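Side-chain contacts in GTPase-activating protein skywalker (Drosophila melanogaster, PDB 5HJQ), which acts as a GTPase-activating protein for Rab35, regulating synaptic vesicle protein recycling through endosomes, and binds phosphoinositides through its Rab-GAP TBC domain, the part described here: residues Q115-L120 and R289-Y294; K241-I246 and R269-W274; W276-G281 and Q285-I290; N311-E316 and I337-K342. One frame throughout, in Å; residues are numbered along the deposited sequence.

Contact 1 (Q115-L120 and R289-Y294); sequences QLWPML and RIMDCY
Trp117 and Asp292 each set CG opposite their own carbonyl carbon (chi1 -78° and -73°), which swings an indole from one helix and a carboxylate from the other into the region between the two backbones. There Trp117 NE1 donates to Asp292 OD1 over 2.5 Å, a short bond that is clearly bent at the hydrogen. The oxygen sits at the edge of the indole, close to its plane, and is met almost end-on to its bond with CG, while the carboxylate is turned steeply against the ring. Farther round the indole, Trp117 CZ2 lies 3.6 Å from Met291 CB. Leu120 adds a methyl from the next turn, its CD1 3.5 Å from Asp292 O. Helices 113-122 and 284-297, which carry these groups, are part of the all-helical TBC domain; the axes of the segments pass 10.3 Å apart at 36°, a spacing that the indole bridges. Asp292 is gripped from a second side as well. Its OD2 accepts Arg289 NH1 at 2.8 Å through the anti lone pair and also forms a salt bridge with Arg113, so this buried acid is probably held ionised. A leucine here has no N-H to offer, and would probably leave Asp292 OD1 without this partner and open a gap beside Met291. Phe207 and Phe295 meet the indole edge-to-face, adding aromatic neighbours to the polar pair.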
# COMPACT_ATOMS: atom_id res chain seq x y z
N GLN A 115 8.71 9.88 -13.29
CA GLN A 115 9.57 10.87 -12.64
C GLN A 115 9.10 11.22 -11.22
O GLN A 115 9.92 11.41 -10.33
CB GLN A 115 9.64 12.14 -13.48
CG GLN A 115 10.52 12.02 -14.73
CD GLN A 115 10.64 13.33 -15.48
OE1 GLN A 115 11.63 14.05 -15.34
NE2 GLN A 115 9.63 13.65 -16.28
N LEU A 116 7.79 11.32 -11.03
CA LEU A 116 7.24 11.75 -9.74
C LEU A 116 7.57 10.79 -8.61
O LEU A 116 8.04 11.20 -7.55
CB LEU A 116 5.72 11.93 -9.84
CG LEU A 116 4.98 12.35 -8.57
CD1 LEU A 116 5.62 13.58 -7.95
CD2 LEU A 116 3.51 12.60 -8.87
N TRP A 117 7.33 9.50 -8.83
CA TRP A 117 7.49 8.50 -7.77
C TRP A 117 8.94 8.27 -7.32
O TRP A 117 9.18 8.15 -6.12
CB TRP A 117 6.86 7.17 -8.20
CG TRP A 117 5.37 7.16 -8.08
CD1 TRP A 117 4.56 8.21 -7.77
CD2 TRP A 117 4.51 6.03 -8.25
NE1 TRP A 117 3.25 7.81 -7.74
CE2 TRP A 117 3.19 6.47 -8.03
CE3 TRP A 117 4.73 4.69 -8.57
CZ2 TRP A 117 2.09 5.62 -8.12
CZ3 TRP A 117 3.64 3.84 -8.65
CH2 TRP A 117 2.34 4.31 -8.44
N PRO A 118 9.91 8.18 -8.26
CA PRO A 118 11.28 8.01 -7.76
C PRO A 118 11.76 9.17 -6.88
O PRO A 118 12.60 8.97 -6.00
CB PRO A 118 12.11 7.92 -9.04
CG PRO A 118 11.17 7.39 -10.05
CD PRO A 118 9.84 8.01 -9.72
N MET A 119 11.23 10.36 -7.13
CA MET A 119 11.58 11.52 -6.33
C MET A 119 10.93 11.48 -4.94
O MET A 119 11.60 11.72 -3.93
CB MET A 119 11.17 12.80 -7.05
CG MET A 119 11.46 14.06 -6.26
SD MET A 119 11.01 15.57 -7.14
CE MET A 119 9.24 15.36 -7.30
N LEU A 120 9.64 11.18 -4.90
CA LEU A 120 8.90 11.10 -3.64
C LEU A 120 9.54 10.09 -2.69
O LEU A 120 9.74 10.39 -1.51
CB LEU A 120 7.44 10.74 -3.88
CG LEU A 120 6.59 11.73 -4.68
CD1 LEU A 120 5.17 11.20 -4.84
CD2 LEU A 120 6.58 13.09 -4.00
N ARG A 289 -3.55 6.08 -7.30
CA ARG A 289 -3.76 7.36 -6.65
C ARG A 289 -3.38 7.30 -5.17
O ARG A 289 -2.82 8.26 -4.63
CB ARG A 289 -5.22 7.80 -6.79
CG ARG A 289 -5.63 8.14 -8.21
CD ARG A 289 -4.96 9.42 -8.69
NE ARG A 289 -5.36 10.59 -7.91
CZ ARG A 289 -4.57 11.23 -7.06
NH1 ARG A 289 -3.33 10.82 -6.87
NH2 ARG A 289 -5.02 12.29 -6.40
N ILE A 290 -3.66 6.17 -4.53
CA ILE A 290 -3.28 5.97 -3.14
C ILE A 290 -1.76 5.96 -2.98
O ILE A 290 -1.21 6.58 -2.07
CB ILE A 290 -3.85 4.65 -2.57
CG1 ILE A 290 -5.38 4.73 -2.47
CG2 ILE A 290 -3.27 4.34 -1.21
CD1 ILE A 290 -6.02 3.46 -1.96
N MET A 291 -1.08 5.27 -3.89
CA MET A 291 0.38 5.23 -3.87
C MET A 291 1.00 6.62 -4.04
O MET A 291 2.03 6.91 -3.43
CB MET A 291 0.91 4.30 -4.97
CG MET A 291 0.72 2.81 -4.65
SD MET A 291 1.39 2.32 -3.05
CE MET A 291 -0.11 2.00 -2.14
N ASP A 292 0.37 7.46 -4.85
CA ASP A 292 0.81 8.84 -5.05
C ASP A 292 1.01 9.58 -3.73
O ASP A 292 2.05 10.19 -3.50
CB ASP A 292 -0.18 9.62 -5.91
CG ASP A 292 -0.14 9.21 -7.37
OD1 ASP A 292 0.89 8.67 -7.81
OD2 ASP A 292 -1.15 9.44 -8.07
N CYS A 293 0.00 9.51 -2.86
CA CYS A 293 0.06 10.18 -1.57
C CYS A 293 0.90 9.39 -0.57
O CYS A 293 1.63 9.97 0.23
CB CYS A 293 -1.35 10.40 -1.03
SG CYS A 293 -2.41 11.37 -2.13
N TYR A 294 0.78 8.07 -0.63
CA TYR A 294 1.49 7.17 0.27
C TYR A 294 3.00 7.34 0.21
O TYR A 294 3.67 7.37 1.25
CB TYR A 294 1.11 5.72 -0.05
CG TYR A 294 1.99 4.66 0.58
CD1 TYR A 294 1.85 4.31 1.92
CD2 TYR A 294 2.95 3.99 -0.17
CE1 TYR A 294 2.64 3.34 2.49
CE2 TYR A 294 3.76 3.02 0.40
CZ TYR A 294 3.59 2.70 1.74
OH TYR A 294 4.37 1.73 2.33

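Contact 2 (K241-I246 and R269-W274); sequences KTVMQI and RIFMDW
The type I beta turn Phe271-Trp274, which leads on from the short helix 268-271, is packed against the long helix 233-250 within the TBC domain, and it illustrates how two aromatic residues spaced by such a turn can receive consecutive residues of one helix. Phe271 opens the turn and Trp274 closes it, the N of Trp274 bonding to the O of Phe271 at 3.1 Å. Across from them, Val243 and Met244 supply the aliphatic surface. Met244 lays its backbone CA over the middle of the Phe271 ring, 4.0 Å from the centroid and 9° off the ring normal. Its side chain extends with CG opposite the backbone N and then bends at the sulfur, which brings CE to 3.5 Å from Phe271 CD2. Val243 divides its two branches between the aromatics. CG1 reaches Phe271 CD1 obliquely at 3.9 Å, whereas CG2 stands over the six-membered ring of Trp274, 4.0 Å from its centroid. Trp274 holds its CG in the crowded position between backbone N and carbonyl carbon (chi1 73°), which, with chi2 near -86°, presents a ring face to Val243 CG2. Outside the pair, Tyr303 and Leu310 of helix 300-317 touch Val243 and Phe271 respectively. No hydrogen bond or charge crosses between the two segments; the buried contact rests on CH-pi and dispersion forces, so its specificity probably comes from how the Val243 methyls and the Met244 CA and CE fit against the two rings.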
# COMPACT_ATOMS: atom_id res chain seq x y z
N LYS A 241 -3.05 -3.86 15.05
CA LYS A 241 -3.68 -3.56 16.32
C LYS A 241 -3.95 -2.06 16.44
O LYS A 241 -4.99 -1.65 16.94
CB LYS A 241 -2.83 -4.05 17.49
CG LYS A 241 -3.00 -5.52 17.79
CD LYS A 241 -2.08 -5.99 18.91
CE LYS A 241 -2.29 -7.47 19.18
NZ LYS A 241 -1.26 -8.03 20.10
N THR A 242 -3.00 -1.25 15.97
CA THR A 242 -3.19 0.19 15.92
C THR A 242 -4.41 0.55 15.08
O THR A 242 -5.29 1.29 15.52
CB THR A 242 -1.96 0.91 15.35
OG1 THR A 242 -0.85 0.72 16.24
CG2 THR A 242 -2.22 2.39 15.19
N VAL A 243 -4.45 0.01 13.86
CA VAL A 243 -5.59 0.19 12.97
C VAL A 243 -6.90 -0.26 13.61
O VAL A 243 -7.95 0.36 13.41
CB VAL A 243 -5.37 -0.59 11.65
CG1 VAL A 243 -6.61 -0.53 10.78
CG2 VAL A 243 -4.16 -0.03 10.90
N MET A 244 -6.85 -1.34 14.40
CA MET A 244 -8.03 -1.80 15.13
C MET A 244 -8.50 -0.77 16.14
O MET A 244 -9.68 -0.46 16.21
CB MET A 244 -7.74 -3.12 15.84
CG MET A 244 -8.68 -3.38 17.02
SD MET A 244 -8.63 -5.09 17.59
CE MET A 244 -9.30 -5.90 16.15
N GLN A 245 -7.55 -0.26 16.92
CA GLN A 245 -7.84 0.76 17.92
C GLN A 245 -8.45 2.02 17.29
O GLN A 245 -9.40 2.59 17.82
CB GLN A 245 -6.57 1.11 18.69
CG GLN A 245 -6.57 2.50 19.31
CD GLN A 245 -5.18 3.10 19.38
OE1 GLN A 245 -4.19 2.39 19.58
NE2 GLN A 245 -5.09 4.41 19.19
N ILE A 246 -7.89 2.44 16.16
CA ILE A 246 -8.38 3.62 15.46
C ILE A 246 -9.78 3.39 14.92
O ILE A 246 -10.65 4.27 14.99
CB ILE A 246 -7.44 4.02 14.30
CG1 ILE A 246 -6.05 4.38 14.84
CG2 ILE A 246 -8.02 5.17 13.51
CD1 ILE A 246 -5.04 4.65 13.75
N ARG A 269 -9.39 -11.16 14.11
CA ARG A 269 -9.37 -11.99 12.91
C ARG A 269 -9.64 -11.17 11.65
O ARG A 269 -9.17 -11.51 10.56
CB ARG A 269 -10.41 -13.11 13.03
N ILE A 270 -10.40 -10.09 11.80
CA ILE A 270 -10.77 -9.25 10.67
C ILE A 270 -9.70 -8.22 10.33
O ILE A 270 -9.39 -8.00 9.15
CB ILE A 270 -12.11 -8.53 10.95
CG1 ILE A 270 -13.24 -9.55 11.06
CG2 ILE A 270 -12.42 -7.53 9.86
CD1 ILE A 270 -14.61 -8.92 11.24
N PHE A 271 -9.11 -7.60 11.34
CA PHE A 271 -8.15 -6.52 11.13
C PHE A 271 -6.73 -7.00 10.82
O PHE A 271 -5.90 -6.22 10.35
CB PHE A 271 -8.13 -5.58 12.33
CG PHE A 271 -9.22 -4.56 12.31
CD1 PHE A 271 -9.09 -3.41 11.56
CD2 PHE A 271 -10.39 -4.76 13.03
CE1 PHE A 271 -10.10 -2.47 11.53
CE2 PHE A 271 -11.40 -3.82 13.01
CZ PHE A 271 -11.26 -2.68 12.25
N MET A 272 -6.47 -8.28 11.07
CA MET A 272 -5.18 -8.88 10.71
C MET A 272 -4.94 -8.77 9.21
O MET A 272 -3.80 -8.81 8.75
CB MET A 272 -5.11 -10.35 11.14
CG MET A 272 -4.95 -10.57 12.63
SD MET A 272 -5.06 -12.32 13.08
CE MET A 272 -6.06 -12.95 11.73
N ASP A 273 -6.02 -8.66 8.44
CA ASP A 273 -5.94 -8.60 6.99
C ASP A 273 -6.31 -7.23 6.44
O ASP A 273 -6.79 -7.12 5.31
CB ASP A 273 -6.86 -9.66 6.37
CG ASP A 273 -6.40 -11.07 6.65
OD1 ASP A 273 -5.18 -11.28 6.85
OD2 ASP A 273 -7.25 -11.99 6.67
N TRP A 274 -6.08 -6.18 7.22
CA TRP A 274 -6.53 -4.84 6.85
C TRP A 274 -5.87 -4.32 5.57
O TRP A 274 -6.52 -3.68 4.75
CB TRP A 274 -6.30 -3.85 8.00
CG TRP A 274 -4.86 -3.48 8.21
CD1 TRP A 274 -3.94 -4.16 8.95
CD2 TRP A 274 -4.18 -2.34 7.66
NE1 TRP A 274 -2.73 -3.51 8.91
CE2 TRP A 274 -2.85 -2.40 8.13
CE3 TRP A 274 -4.56 -1.29 6.83
CZ2 TRP A 274 -1.89 -1.44 7.78
CZ3 TRP A 274 -3.61 -0.33 6.49
CH2 TRP A 274 -2.30 -0.41 6.96

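Contact 3 (W276-G281 and Q285-I290); sequences WWILAG and QHLVRI
Leu279 and Leu287 have the closest CA atoms of the two segments, 7.1 Å apart, where helix 274-279 gives way at Ala280 to the short link that leads into helix 284-297. Leu287 is the residue at the centre of the contact, meeting both Ile278 and Leu279. With CG opposite its carbonyl carbon (chi1 -85°), it sends both methyls toward the end of the preceding helix: CD2 comes within 3.2 Å of Ile278 O, a tight approach of a methyl to a carbonyl oxygen, and CD1 lies 4.0 Å from Leu279 O. The same CD2 also meets side chains, touching Ile278 CG2 at 3.6 Å and Leu279 CD2 at 4.1 Å. Leu287 therefore abuts backbone and side chains together, crossing Ile278 obliquely and Leu279 at about a right angle. One turn farther along, Ile290 extends its CD1 to 4.2 Å from Ile278 CG2, so that this single branch of Ile278 serves two partners. An alanine at Leu287 is likely to open a gap beside Ile278 and Leu279, leaving the Ile278 methyl with Ile290 as its remaining partner in this contact. Tyr167, which hydrogen-bonds the O of Leu279 through its hydroxyl, also touches Leu287. No strands take part in this domain; the two consecutive helices pack among others, with Leu302 and Val305 of helix 300-317 against Ile290, Ile309 and Leu310 of the same helix against Trp277, and helix 347-356 against His286 and Arg289.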
# COMPACT_ATOMS: atom_id res chain seq x y z
N TRP A 276 -4.86 -5.95 3.07
CA TRP A 276 -5.24 -6.70 1.88
C TRP A 276 -6.54 -6.22 1.27
O TRP A 276 -6.84 -6.52 0.12
CB TRP A 276 -5.32 -8.20 2.19
CG TRP A 276 -4.03 -8.76 2.69
CD1 TRP A 276 -3.85 -9.51 3.81
CD2 TRP A 276 -2.73 -8.60 2.10
NE1 TRP A 276 -2.52 -9.84 3.96
CE2 TRP A 276 -1.81 -9.28 2.92
CE3 TRP A 276 -2.26 -7.94 0.96
CZ2 TRP A 276 -0.45 -9.33 2.64
CZ3 TRP A 276 -0.91 -7.98 0.68
CH2 TRP A 276 -0.02 -8.67 1.52
N TRP A 277 -7.32 -5.47 2.04
CA TRP A 277 -8.49 -4.79 1.48
C TRP A 277 -8.01 -3.81 0.42
O TRP A 277 -8.60 -3.69 -0.66
CB TRP A 277 -9.27 -4.04 2.56
CG TRP A 277 -9.66 -4.87 3.74
CD1 TRP A 277 -9.88 -6.22 3.77
CD2 TRP A 277 -9.89 -4.40 5.07
NE1 TRP A 277 -10.23 -6.61 5.04
CE2 TRP A 277 -10.23 -5.51 5.86
CE3 TRP A 277 -9.82 -3.14 5.68
CZ2 TRP A 277 -10.51 -5.40 7.22
CZ3 TRP A 277 -10.10 -3.03 7.03
CH2 TRP A 277 -10.44 -4.16 7.78
N ILE A 278 -6.93 -3.11 0.75
CA ILE A 278 -6.35 -2.11 -0.13
C ILE A 278 -5.54 -2.76 -1.25
O ILE A 278 -5.86 -2.60 -2.42
CB ILE A 278 -5.46 -1.13 0.65
CG1 ILE A 278 -6.28 -0.36 1.68
CG2 ILE A 278 -4.75 -0.17 -0.30
CD1 ILE A 278 -5.46 0.46 2.65
N LEU A 279 -4.51 -3.51 -0.87
CA LEU A 279 -3.56 -4.07 -1.84
C LEU A 279 -4.11 -5.21 -2.69
O LEU A 279 -3.62 -5.45 -3.79
CB LEU A 279 -2.30 -4.54 -1.12
CG LEU A 279 -1.43 -3.47 -0.46
CD1 LEU A 279 -0.24 -4.09 0.25
CD2 LEU A 279 -0.97 -2.44 -1.50
N ALA A 280 -5.12 -5.91 -2.19
CA ALA A 280 -5.64 -7.08 -2.90
C ALA A 280 -7.14 -6.99 -3.17
O ALA A 280 -7.77 -7.96 -3.58
CB ALA A 280 -5.33 -8.35 -2.12
N GLY A 281 -7.72 -5.81 -2.92
CA GLY A 281 -9.14 -5.62 -3.14
C GLY A 281 -9.43 -4.48 -4.10
O GLY A 281 -10.00 -4.70 -5.17
N GLN A 285 -6.51 1.13 -10.52
CA GLN A 285 -6.81 2.55 -10.63
C GLN A 285 -6.83 3.29 -9.29
O GLN A 285 -6.31 4.40 -9.18
CB GLN A 285 -8.16 2.67 -11.32
CG GLN A 285 -9.02 1.49 -10.94
CD GLN A 285 -10.29 1.36 -11.73
OE1 GLN A 285 -11.22 2.16 -11.58
NE2 GLN A 285 -10.37 0.31 -12.54
N HIS A 286 -7.46 2.69 -8.28
CA HIS A 286 -7.55 3.31 -6.96
C HIS A 286 -6.23 3.23 -6.22
O HIS A 286 -5.80 4.20 -5.58
CB HIS A 286 -8.65 2.64 -6.11
CG HIS A 286 -10.02 2.77 -6.68
ND1 HIS A 286 -10.39 2.19 -7.87
CD2 HIS A 286 -11.13 3.40 -6.21
CE1 HIS A 286 -11.66 2.46 -8.12
NE2 HIS A 286 -12.13 3.19 -7.13
N LEU A 287 -5.58 2.07 -6.32
CA LEU A 287 -4.27 1.85 -5.71
C LEU A 287 -3.24 2.89 -6.13
O LEU A 287 -2.46 3.37 -5.31
CB LEU A 287 -3.74 0.46 -6.08
CG LEU A 287 -4.15 -0.75 -5.26
CD1 LEU A 287 -3.48 -1.99 -5.81
CD2 LEU A 287 -3.78 -0.53 -3.80
N VAL A 288 -3.23 3.21 -7.42
CA VAL A 288 -2.25 4.14 -7.98
C VAL A 288 -2.34 5.52 -7.34
O VAL A 288 -1.33 6.07 -6.89
CB VAL A 288 -2.42 4.27 -9.51
CG1 VAL A 288 -1.54 5.38 -10.04
CG2 VAL A 288 -2.09 2.94 -10.18
N ARG A 289 -3.55 6.08 -7.30
CA ARG A 289 -3.76 7.36 -6.65
C ARG A 289 -3.38 7.30 -5.17
O ARG A 289 -2.82 8.26 -4.63
CB ARG A 289 -5.22 7.80 -6.79
CG ARG A 289 -5.63 8.14 -8.21
CD ARG A 289 -4.96 9.42 -8.69
NE ARG A 289 -5.36 10.59 -7.91
CZ ARG A 289 -4.57 11.23 -7.06
NH1 ARG A 289 -3.33 10.82 -6.87
NH2 ARG A 289 -5.02 12.29 -6.40
N ILE A 290 -3.66 6.17 -4.53
CA ILE A 290 -3.28 5.97 -3.14
C ILE A 290 -1.76 5.96 -2.98
O ILE A 290 -1.21 6.58 -2.07
CB ILE A 290 -3.85 4.65 -2.57
CG1 ILE A 290 -5.38 4.73 -2.47
CG2 ILE A 290 -3.27 4.34 -1.21
CD1 ILE A 290 -6.02 3.46 -1.96

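Contact 4 (N311-E316 and I337-K342); sequences NLFHKE and IKFCKK
Phe339 meets Phe313 in an edge-to-face pair, the edge of Phe313 turned toward the face of Phe339, with centroids 5.2 Å apart and planes at 70°. The closest approach is that of Phe313 CD1 to Phe339 CG, 3.4 Å. Phe313 adds its backbone to the same partner: its CA stands over the Phe339 face, 4.1 Å from the centroid and displaced toward the rim. Two further residues of the 311-316 segment line the outer end of that ring. Glu316 lays the aliphatic part of its chain there, CG 3.4 Å from Phe339 CE1, and the bend that follows at chi2 carries the carboxylate onward. Leu312 contributes its CB, 4.0 Å from Phe339 CE2, and its backbone O lies 3.5 Å from Phe339 CZ. One ring thus touches successive turns of the opposing helix, reaching both side chains and main chain. Phe339 sets CG opposite the backbone N (chi1 173°), which carries its ring toward helix 300-317. In the next shell, Trp323 meets Phe339 edge-to-face and Pro344 also packs on it; Phe313 lies against Phe258 of helix 252-261 and against Ala335 and Leu336 of helix 332-341, while Leu312 touches Ile343 and Val345. The segment axes cross nearly perpendicularly, at 95°, and pass 10.7 Å apart, a separation spanned by the aromatic pair. Here aromatic side chains fill the crossing of two late helices of the all-helical TBC fold; helix 300-317 also carries the phosphoinositide-binding residues Lys300 and Arg304.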
# COMPACT_ATOMS: atom_id res chain seq x y z
N ASN A 311 -16.41 2.27 6.46
CA ASN A 311 -17.63 3.08 6.41
C ASN A 311 -18.46 2.78 5.17
O ASN A 311 -19.67 2.61 5.26
CB ASN A 311 -17.29 4.57 6.46
CG ASN A 311 -16.61 4.97 7.74
OD1 ASN A 311 -16.61 4.22 8.71
ND2 ASN A 311 -16.03 6.17 7.76
N LEU A 312 -17.80 2.72 4.02
CA LEU A 312 -18.49 2.42 2.77
C LEU A 312 -19.12 1.03 2.79
O LEU A 312 -20.18 0.82 2.21
CB LEU A 312 -17.52 2.54 1.58
CG LEU A 312 -17.06 3.94 1.17
CD1 LEU A 312 -15.99 3.85 0.10
CD2 LEU A 312 -18.24 4.76 0.68
N PHE A 313 -18.46 0.08 3.44
CA PHE A 313 -18.96 -1.29 3.49
C PHE A 313 -20.17 -1.41 4.41
O PHE A 313 -21.11 -2.15 4.11
CB PHE A 313 -17.86 -2.26 3.93
CG PHE A 313 -18.29 -3.70 3.94
CD1 PHE A 313 -18.45 -4.39 2.75
CD2 PHE A 313 -18.54 -4.36 5.13
CE1 PHE A 313 -18.85 -5.71 2.74
CE2 PHE A 313 -18.94 -5.69 5.13
CZ PHE A 313 -19.10 -6.36 3.94
N HIS A 314 -20.14 -0.69 5.52
CA HIS A 314 -21.27 -0.70 6.45
C HIS A 314 -22.49 -0.03 5.83
O HIS A 314 -23.60 -0.53 5.94
CB HIS A 314 -20.89 -0.00 7.76
CG HIS A 314 -21.97 -0.04 8.80
ND1 HIS A 314 -22.11 0.92 9.77
CD2 HIS A 314 -22.97 -0.94 9.01
CE1 HIS A 314 -23.15 0.63 10.53
NE2 HIS A 314 -23.68 -0.49 10.10
N LYS A 315 -22.26 1.11 5.18
CA LYS A 315 -23.31 1.83 4.46
C LYS A 315 -23.95 0.93 3.42
O LYS A 315 -25.17 0.86 3.29
CB LYS A 315 -22.74 3.08 3.80
CG LYS A 315 -23.61 3.65 2.69
CD LYS A 315 -23.15 5.05 2.30
CE LYS A 315 -24.04 5.64 1.21
NZ LYS A 315 -23.74 5.08 -0.13
N GLU A 316 -23.09 0.24 2.67
CA GLU A 316 -23.53 -0.67 1.62
C GLU A 316 -24.36 -1.80 2.23
O GLU A 316 -25.41 -2.14 1.71
CB GLU A 316 -22.30 -1.21 0.87
CG GLU A 316 -22.55 -1.56 -0.58
CD GLU A 316 -22.91 -0.37 -1.45
OE1 GLU A 316 -22.53 0.77 -1.09
OE2 GLU A 316 -23.58 -0.57 -2.48
N ILE A 337 -13.07 -7.91 1.01
CA ILE A 337 -12.24 -8.04 -0.18
C ILE A 337 -13.08 -7.98 -1.45
O ILE A 337 -12.76 -7.25 -2.39
CB ILE A 337 -11.44 -9.36 -0.17
CG1 ILE A 337 -10.46 -9.37 1.00
CG2 ILE A 337 -10.71 -9.55 -1.49
CD1 ILE A 337 -9.37 -8.33 0.91
N LYS A 338 -14.17 -8.74 -1.47
CA LYS A 338 -15.07 -8.77 -2.62
C LYS A 338 -15.69 -7.39 -2.87
O LYS A 338 -15.83 -6.96 -4.02
CB LYS A 338 -16.16 -9.82 -2.44
CG LYS A 338 -15.68 -11.26 -2.41
CD LYS A 338 -16.85 -12.23 -2.42
CE LYS A 338 -17.83 -11.93 -1.29
NZ LYS A 338 -18.44 -13.18 -0.75
N PHE A 339 -16.05 -6.72 -1.79
CA PHE A 339 -16.64 -5.38 -1.86
C PHE A 339 -15.68 -4.37 -2.48
O PHE A 339 -16.08 -3.50 -3.24
CB PHE A 339 -17.09 -4.92 -0.47
CG PHE A 339 -17.55 -3.49 -0.43
CD1 PHE A 339 -18.78 -3.13 -0.96
CD2 PHE A 339 -16.77 -2.50 0.15
CE1 PHE A 339 -19.21 -1.82 -0.92
CE2 PHE A 339 -17.20 -1.19 0.19
CZ PHE A 339 -18.42 -0.85 -0.34
N CYS A 340 -14.40 -4.50 -2.13
CA CYS A 340 -13.38 -3.59 -2.62
C CYS A 340 -13.15 -3.74 -4.12
O CYS A 340 -12.92 -2.76 -4.83
CB CYS A 340 -12.06 -3.80 -1.87
SG CYS A 340 -12.10 -3.30 -0.13
N LYS A 341 -13.21 -4.98 -4.61
CA LYS A 341 -13.04 -5.25 -6.03
C LYS A 341 -14.12 -4.56 -6.86
O LYS A 341 -13.91 -4.26 -8.03
CB LYS A 341 -13.06 -6.76 -6.30
CG LYS A 341 -12.06 -7.57 -5.50
CD LYS A 341 -11.18 -8.41 -6.41
CE LYS A 341 -10.24 -9.30 -5.62
NZ LYS A 341 -10.97 -10.36 -4.88
N LYS A 342 -15.26 -4.32 -6.23
CA LYS A 342 -16.38 -3.66 -6.89
C LYS A 342 -16.74 -2.36 -6.19
O LYS A 342 -17.90 -1.95 -6.18
CB LYS A 342 -17.60 -4.59 -6.93
CG LYS A 342 -17.27 -6.04 -7.24
CD LYS A 342 -17.79 -6.45 -8.61
CE LYS A 342 -19.03 -7.32 -8.49
NZ LYS A 342 -19.47 -7.86 -9.81

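Within the TBC domain the four contacts show how one helix can serve several interfaces. Helix 284-297 enters contacts 1 and 3, whose centres lie 14 Å apart and which share Arg289 and Ile290. Contact 2 is nested in the long loop closed by contact 1, yet their centres are 25 Å apart. Contact 3 links the others: it touches contact 2 through Trp277, which packs on Ile270 and Phe271, and contact 4 where Trp276 and Gly281 meet Ile337 and Cys340. Contact 1 ties an early helix to a late one, while contacts 2, 3 and 4 join helices close along the chain. Leu120 and Ile290 side chains lie about 13 Å from bound inositol trisphosphate, so contacts 1 and 3 build framework near the pocket without lining it.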